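Local coordinates for ESX-5 secretion system protein EccC5 (Mycobacterium tuberculosis, PDB 6J18) that serves as a membrane-anchored ATPase of the ESX-5 type VII secretion system, which exports EsxN and a number of PE_PGRS and PPE proteins, at residues Arg47-Val57 with Ala75-Pro85. Numbering follows the deposited sequence.
Sequences RLPARFGVEQV and AWAISELDLAP
Ile-78, on the strand 75-79, meets four side chains of the segment 47-57 and, through its two branches, joins a loop and the first turn of a helix to a sheet. Its CB points toward that segment. From there CG1 is set between the backbone N and the carbonyl carbon (chi1 58°) and lies 3.8 Å from Leu-48 CD2. CG2, the other branch, comes 3.5 Å from Phe-52 CE2 and also touches Val-57 CG2. The tip, CD1, sits over one face of the Phe-52 ring, 3.8 Å from the centroid and 14° off the normal, a CH-pi contact; Pro-49 CD reaches the same methyl at 4.0 Å. Gln-56 CB lies over the opposite face, offset toward the rim, so both faces are contacted. At one end, Leu-48 CD1 packs on Glu-80 CB (3.7 Å); at the other, Val-57 CG2 reaches Ala-75 CB and Pro-85 CB. Backbone hydrogen bonds of Phe-52 and Val-54 with Ala-308 tie the segment further into this C-terminal FtsK/SpoIIIE-type ATPase domain of EccC5, and Ala-50 touches the bound ATP. No hydrogen bond joins the two segments and the close contacts are made largely by carbon atoms, which implies that their mutual hold rests chiefly on apolar packing.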
ATOM      1  N   ARG A  47      16.121  -7.552 -20.677  1.00 41.49           N
ATOM      2  CA  ARG A  47      15.882  -7.209 -19.279  0.58 38.75           C
ATOM      3  C   ARG A  47      15.168  -5.865 -19.130  1.00 35.72           C
ATOM      4  O   ARG A  47      14.599  -5.346 -20.087  1.00 34.36           O
ATOM      5  CB  ARG A  47      17.187  -7.213 -18.477  0.58 40.26           C
ATOM      6  CG  ARG A  47      18.321  -6.394 -19.061  0.58 42.08           C
ATOM      7  CD  ARG A  47      19.453  -6.257 -18.049  0.58 44.19           C
ATOM      8  NE  ARG A  47      19.514  -7.392 -17.129  0.58 45.25           N
ATOM      9  CZ  ARG A  47      20.206  -8.505 -17.352  0.58 47.19           C
ATOM     10  NH1 ARG A  47      20.903  -8.644 -18.470  0.58 48.02           N
ATOM     11  NH2 ARG A  47      20.199  -9.482 -16.454  0.58 48.20           N
ATOM     12  N   LEU A  48      15.064  -5.407 -17.886  1.00 31.66           N
ATOM     13  CA  LEU A  48      14.184  -4.297 -17.530  1.00 28.22           C
ATOM     14  C   LEU A  48      14.640  -2.954 -18.096  1.00 26.52           C
ATOM     15  O   LEU A  48      15.831  -2.650 -18.103  1.00 26.51           O
ATOM     16  CB  LEU A  48      14.062  -4.195 -16.009  1.00 28.02           C
ATOM     17  CG  LEU A  48      13.355  -5.363 -15.319  1.00 30.25           C
ATOM     18  CD1 LEU A  48      13.562  -5.305 -13.814  1.00 29.85           C
ATOM     19  CD2 LEU A  48      11.873  -5.362 -15.661  1.00 29.90           C
ATOM     20  N   PRO A  49      13.677  -2.146 -18.566  1.00 26.07           N
ATOM     21  CA  PRO A  49      13.927  -0.809 -19.113  1.00 25.15           C
ATOM     22  C   PRO A  49      14.140   0.238 -18.022  1.00 25.35           C
ATOM     23  O   PRO A  49      13.810  -0.009 -16.862  1.00 25.62           O
ATOM     24  CB  PRO A  49      12.650  -0.517 -19.900  1.00 25.10           C
ATOM     25  CG  PRO A  49      11.594  -1.245 -19.141  1.00 24.85           C
ATOM     26  CD  PRO A  49      12.250  -2.507 -18.637  1.00 25.21           C
ATOM     27  N   ALA A  50      14.677   1.393 -18.400  1.00 26.14           N
ATOM     28  CA  ALA A  50      14.903   2.483 -17.456  1.00 26.60           C
ATOM     29  C   ALA A  50      13.588   3.158 -17.084  1.00 25.86           C
ATOM     30  O   ALA A  50      13.476   3.782 -16.029  1.00 23.35           O
ATOM     31  CB  ALA A  50      15.877   3.495 -18.035  1.00 26.86           C
ATOM     32  N   ARG A  51      12.597   3.039 -17.961  1.00 25.33           N
ATOM     33  CA  ARG A  51      11.254   3.515 -17.656  1.00 25.01           C
ATOM     34  C   ARG A  51      10.188   2.639 -18.301  1.00 25.16           C
ATOM     35  O   ARG A  51      10.309   2.233 -19.457  1.00 25.44           O
ATOM     36  CB  ARG A  51      11.056   4.964 -18.109  1.00 27.45           C
ATOM     37  CG  ARG A  51       9.676   5.496 -17.736  1.00 31.35           C
ATOM     38  CD  ARG A  51       9.305   6.771 -18.463  1.00 34.31           C
ATOM     39  NE  ARG A  51       7.983   7.237 -18.051  1.00 35.34           N
ATOM     40  CZ  ARG A  51       6.848   6.890 -18.651  1.00 36.08           C
ATOM     41  NH1 ARG A  51       6.873   6.078 -19.701  1.00 35.17           N
ATOM     42  NH2 ARG A  51       5.690   7.359 -18.208  1.00 36.55           N
ATOM     43  N   PHE A  52       9.142   2.356 -17.537  1.00 24.24           N
ATOM     44  CA  PHE A  52       7.980   1.644 -18.040  1.00 25.81           C
ATOM     45  C   PHE A  52       6.733   2.337 -17.506  1.00 26.12           C
ATOM     46  O   PHE A  52       6.463   2.295 -16.310  1.00 26.40           O
ATOM     47  CB  PHE A  52       8.021   0.175 -17.616  1.00 26.66           C
ATOM     48  CG  PHE A  52       7.119  -0.714 -18.421  1.00 28.06           C
ATOM     49  CD1 PHE A  52       7.461  -1.086 -19.710  1.00 29.53           C
ATOM     50  CD2 PHE A  52       5.931  -1.183 -17.886  1.00 28.00           C
ATOM     51  CE1 PHE A  52       6.632  -1.907 -20.453  1.00 31.81           C
ATOM     52  CE2 PHE A  52       5.099  -2.004 -18.623  1.00 29.89           C
ATOM     53  CZ  PHE A  52       5.450  -2.368 -19.907  1.00 30.76           C
ATOM     54  N   GLY A  53       5.988   2.991 -18.392  1.00 25.72           N
ATOM     55  CA  GLY A  53       4.840   3.784 -17.986  1.00 23.16           C
ATOM     56  C   GLY A  53       3.664   2.957 -17.506  1.00 23.94           C
ATOM     57  O   GLY A  53       3.535   1.784 -17.856  1.00 21.78           O
ATOM     58  N   VAL A  54       2.801   3.570 -16.700  1.00 24.50           N
ATOM     59  CA  VAL A  54       1.611   2.890 -16.201  1.00 24.81           C
ATOM     60  C   VAL A  54       0.661   2.584 -17.359  1.00 25.79           C
ATOM     61  O   VAL A  54      -0.099   1.619 -17.313  1.00 24.79           O
ATOM     62  CB  VAL A  54       0.888   3.726 -15.114  1.00 24.94           C
ATOM     63  CG1 VAL A  54       0.401   5.051 -15.682  1.00 24.60           C
ATOM     64  CG2 VAL A  54      -0.267   2.940 -14.504  1.00 25.61           C
ATOM     65  N   GLU A  55       0.727   3.396 -18.410  1.00 26.91           N
ATOM     66  CA  GLU A  55      -0.074   3.154 -19.601  1.00 28.99           C
ATOM     67  C   GLU A  55       0.400   1.881 -20.300  1.00 27.30           C
ATOM     68  O   GLU A  55      -0.389   1.175 -20.930  1.00 25.11           O
ATOM     69  CB  GLU A  55      -0.012   4.353 -20.557  1.00 34.87           C
ATOM     70  CG  GLU A  55       1.345   4.594 -21.216  1.00 40.62           C
ATOM     71  CD  GLU A  55       2.366   5.225 -20.282  1.00 44.63           C
ATOM     72  OE1 GLU A  55       1.988   5.641 -19.167  1.00 44.01           O
ATOM     73  OE2 GLU A  55       3.551   5.304 -20.671  1.00 45.43           O
ATOM     74  N   GLN A  56       1.690   1.587 -20.166  1.00 25.32           N
ATOM     75  CA  GLN A  56       2.277   0.403 -20.777  1.00 25.74           C
ATOM     76  C   GLN A  56       1.909  -0.864 -20.010  1.00 25.62           C
ATOM     77  O   GLN A  56       1.599  -1.891 -20.612  1.00 27.44           O
ATOM     78  CB  GLN A  56       3.800   0.545 -20.864  1.00 27.73           C
ATOM     79  CG  GLN A  56       4.276   1.615 -21.839  1.00 28.69           C
ATOM     80  CD  GLN A  56       5.783   1.801 -21.817  1.00 29.84           C
ATOM     81  OE1 GLN A  56       6.300   2.689 -21.139  1.00 28.96           O
ATOM     82  NE2 GLN A  56       6.496   0.963 -22.562  1.00 31.28           N
ATOM     83  N   VAL A  57       1.935  -0.794 -18.681  1.00 20.52           N
ATOM     84  CA  VAL A  57       1.619  -1.965 -17.869  1.00 20.39           C
ATOM     85  C   VAL A  57       0.126  -2.288 -17.957  1.00 22.46           C
ATOM     86  O   VAL A  57      -0.283  -3.435 -17.770  1.00 24.22           O
ATOM     87  CB  VAL A  57       2.039  -1.769 -16.389  1.00 24.60           C
ATOM     88  CG1 VAL A  57       1.088  -0.827 -15.663  1.00 24.79           C
ATOM     89  CG2 VAL A  57       2.110  -3.111 -15.671  1.00 25.46           C
ATOM     90  N   ALA A  75      -2.013  -3.287 -11.005  1.00 22.07           N
ATOM     91  CA  ALA A  75      -0.790  -3.548 -11.762  1.00 21.68           C
ATOM     92  C   ALA A  75       0.182  -2.382 -11.627  1.00 23.11           C
ATOM     93  O   ALA A  75      -0.070  -1.292 -12.142  1.00 24.21           O
ATOM     94  CB  ALA A  75      -1.116  -3.802 -13.228  1.00 21.04           C
ATOM     95  N   TRP A  76       1.298  -2.612 -10.943  1.00 21.02           N
ATOM     96  CA  TRP A  76       2.172  -1.510 -10.557  1.00 20.29           C
ATOM     97  C   TRP A  76       3.637  -1.694 -10.953  1.00 20.92           C
ATOM     98  O   TRP A  76       4.457  -0.809 -10.711  1.00 21.33           O
ATOM     99  CB  TRP A  76       2.075  -1.284  -9.046  1.00 20.87           C
ATOM    100  CG  TRP A  76       2.446  -2.483  -8.224  1.00 23.25           C
ATOM    101  CD1 TRP A  76       1.680  -3.589  -7.992  1.00 24.37           C
ATOM    102  CD2 TRP A  76       3.673  -2.690  -7.516  1.00 24.88           C
ATOM    103  NE1 TRP A  76       2.355  -4.474  -7.190  1.00 25.39           N
ATOM    104  CE2 TRP A  76       3.583  -3.945  -6.882  1.00 24.64           C
ATOM    105  CE3 TRP A  76       4.841  -1.937  -7.357  1.00 27.38           C
ATOM    106  CZ2 TRP A  76       4.614  -4.465  -6.103  1.00 26.70           C
ATOM    107  CZ3 TRP A  76       5.864  -2.454  -6.583  1.00 29.61           C
ATOM    108  CH2 TRP A  76       5.744  -3.706  -5.966  1.00 28.55           C
ATOM    109  N   ALA A  77       3.962  -2.831 -11.564  1.00 20.90           N
ATOM    110  CA  ALA A  77       5.336  -3.096 -11.992  1.00 20.19           C
ATOM    111  C   ALA A  77       5.413  -4.233 -13.007  1.00 20.93           C
ATOM    112  O   ALA A  77       4.417  -4.897 -13.286  1.00 20.80           O
ATOM    113  CB  ALA A  77       6.213  -3.417 -10.784  1.00 20.62           C
ATOM    114  N   ILE A  78       6.605  -4.442 -13.562  1.00 20.39           N
ATOM    115  CA  ILE A  78       6.876  -5.612 -14.390  1.00 20.59           C
ATOM    116  C   ILE A  78       8.086  -6.364 -13.848  1.00 23.50           C
ATOM    117  O   ILE A  78       9.006  -5.761 -13.293  1.00 22.01           O
ATOM    118  CB  ILE A  78       7.118  -5.241 -15.869  1.00 24.23           C
ATOM    119  CG1 ILE A  78       8.285  -4.260 -16.003  1.00 26.02           C
ATOM    120  CG2 ILE A  78       5.852  -4.669 -16.491  1.00 23.25           C
ATOM    121  CD1 ILE A  78       8.677  -3.971 -17.438  1.00 27.60           C
ATOM    122  N   SER A  79       8.080  -7.683 -14.015  1.00 22.86           N
ATOM    123  CA  SER A  79       9.118  -8.541 -13.451  1.00 26.10           C
ATOM    124  C   SER A  79      10.315  -8.721 -14.381  1.00 27.95           C
ATOM    125  O   SER A  79      10.164  -8.812 -15.596  1.00 28.29           O
ATOM    126  CB  SER A  79       8.534  -9.911 -13.102  1.00 28.36           C
ATOM    127  OG  SER A  79       9.565 -10.860 -12.888  1.00 32.17           O
ATOM    128  N   GLU A  80      11.503  -8.782 -13.789  1.00 29.55           N
ATOM    129  CA  GLU A  80      12.737  -9.050 -14.523  1.00 33.14           C
ATOM    130  C   GLU A  80      12.692 -10.408 -15.217  1.00 34.72           C
ATOM    131  O   GLU A  80      13.242 -10.586 -16.306  1.00 34.25           O
ATOM    132  CB  GLU A  80      13.934  -8.990 -13.571  1.00 38.02           C
ATOM    133  CG  GLU A  80      15.254  -9.431 -14.171  1.00 44.15           C
ATOM    134  CD  GLU A  80      16.439  -9.083 -13.290  1.00 49.62           C
ATOM    135  OE1 GLU A  80      16.831  -9.928 -12.458  1.00 52.21           O
ATOM    136  OE2 GLU A  80      16.976  -7.964 -13.426  1.00 49.75           O
ATOM    137  N   LEU A  81      12.020 -11.359 -14.576  1.00 35.75           N
ATOM    138  CA  LEU A  81      11.981 -12.741 -15.037  1.00 39.99           C
ATOM    139  C   LEU A  81      11.357 -12.893 -16.425  1.00 40.92           C
ATOM    140  O   LEU A  81      11.924 -13.555 -17.295  1.00 41.34           O
ATOM    141  CB  LEU A  81      11.213 -13.599 -14.031  1.00 43.10           C
ATOM    142  CG  LEU A  81      11.674 -15.045 -13.842  1.00 47.62           C
ATOM    143  CD1 LEU A  81      13.061 -15.094 -13.217  1.00 48.87           C
ATOM    144  CD2 LEU A  81      10.672 -15.814 -12.994  1.00 48.84           C
ATOM    145  N   ASP A  82      10.197 -12.276 -16.629  1.00 39.79           N
ATOM    146  CA  ASP A  82       9.421 -12.501 -17.846  1.00 39.19           C
ATOM    147  C   ASP A  82       8.869 -11.221 -18.476  1.00 36.73           C
ATOM    148  O   ASP A  82       8.147 -11.283 -19.472  1.00 38.27           O
ATOM    149  CB  ASP A  82       8.264 -13.458 -17.545  1.00 40.21           C
ATOM    150  CG  ASP A  82       7.537 -13.105 -16.260  1.00 41.47           C
ATOM    151  OD1 ASP A  82       7.608 -11.932 -15.836  1.00 42.19           O
ATOM    152  OD2 ASP A  82       6.896 -14.001 -15.670  1.00 41.45           O
ATOM    153  N   LEU A  83       9.202 -10.075 -17.885  1.00 32.62           N
ATOM    154  CA  LEU A  83       8.721  -8.767 -18.341  1.00 31.90           C
ATOM    155  C   LEU A  83       7.192  -8.671 -18.290  1.00 31.05           C
ATOM    156  O   LEU A  83       6.591  -7.823 -18.951  1.00 32.17           O
ATOM    157  CB  LEU A  83       9.229  -8.467 -19.757  1.00 32.30           C
ATOM    158  CG  LEU A  83      10.750  -8.425 -19.934  1.00 33.21           C
ATOM    159  CD1 LEU A  83      11.120  -8.188 -21.392  1.00 34.67           C
ATOM    160  CD2 LEU A  83      11.379  -7.363 -19.041  1.00 31.49           C
ATOM    161  N   ALA A  84       6.578  -9.535 -17.487  1.00 28.87           N
ATOM    162  CA  ALA A  84       5.130  -9.562 -17.315  1.00 28.29           C
ATOM    163  C   ALA A  84       4.719  -8.710 -16.109  1.00 25.04           C
ATOM    164  O   ALA A  84       5.549  -8.431 -15.244  1.00 24.39           O
ATOM    165  CB  ALA A  84       4.647 -11.004 -17.154  1.00 27.09           C
ATOM    166  N   PRO A  85       3.443  -8.283 -16.053  1.00 23.29           N
ATOM    167  CA  PRO A  85       2.971  -7.444 -14.943  1.00 22.85           C
ATOM    168  C   PRO A  85       3.165  -8.050 -13.554  1.00 23.09           C
ATOM    169  O   PRO A  85       3.099  -9.268 -13.377  1.00 22.79           O
ATOM    170  CB  PRO A  85       1.476  -7.287 -15.240  1.00 22.07           C
ATOM    171  CG  PRO A  85       1.374  -7.420 -16.703  1.00 23.01           C
ATOM    172  CD  PRO A  85       2.414  -8.428 -17.099  1.00 23.58           C
TER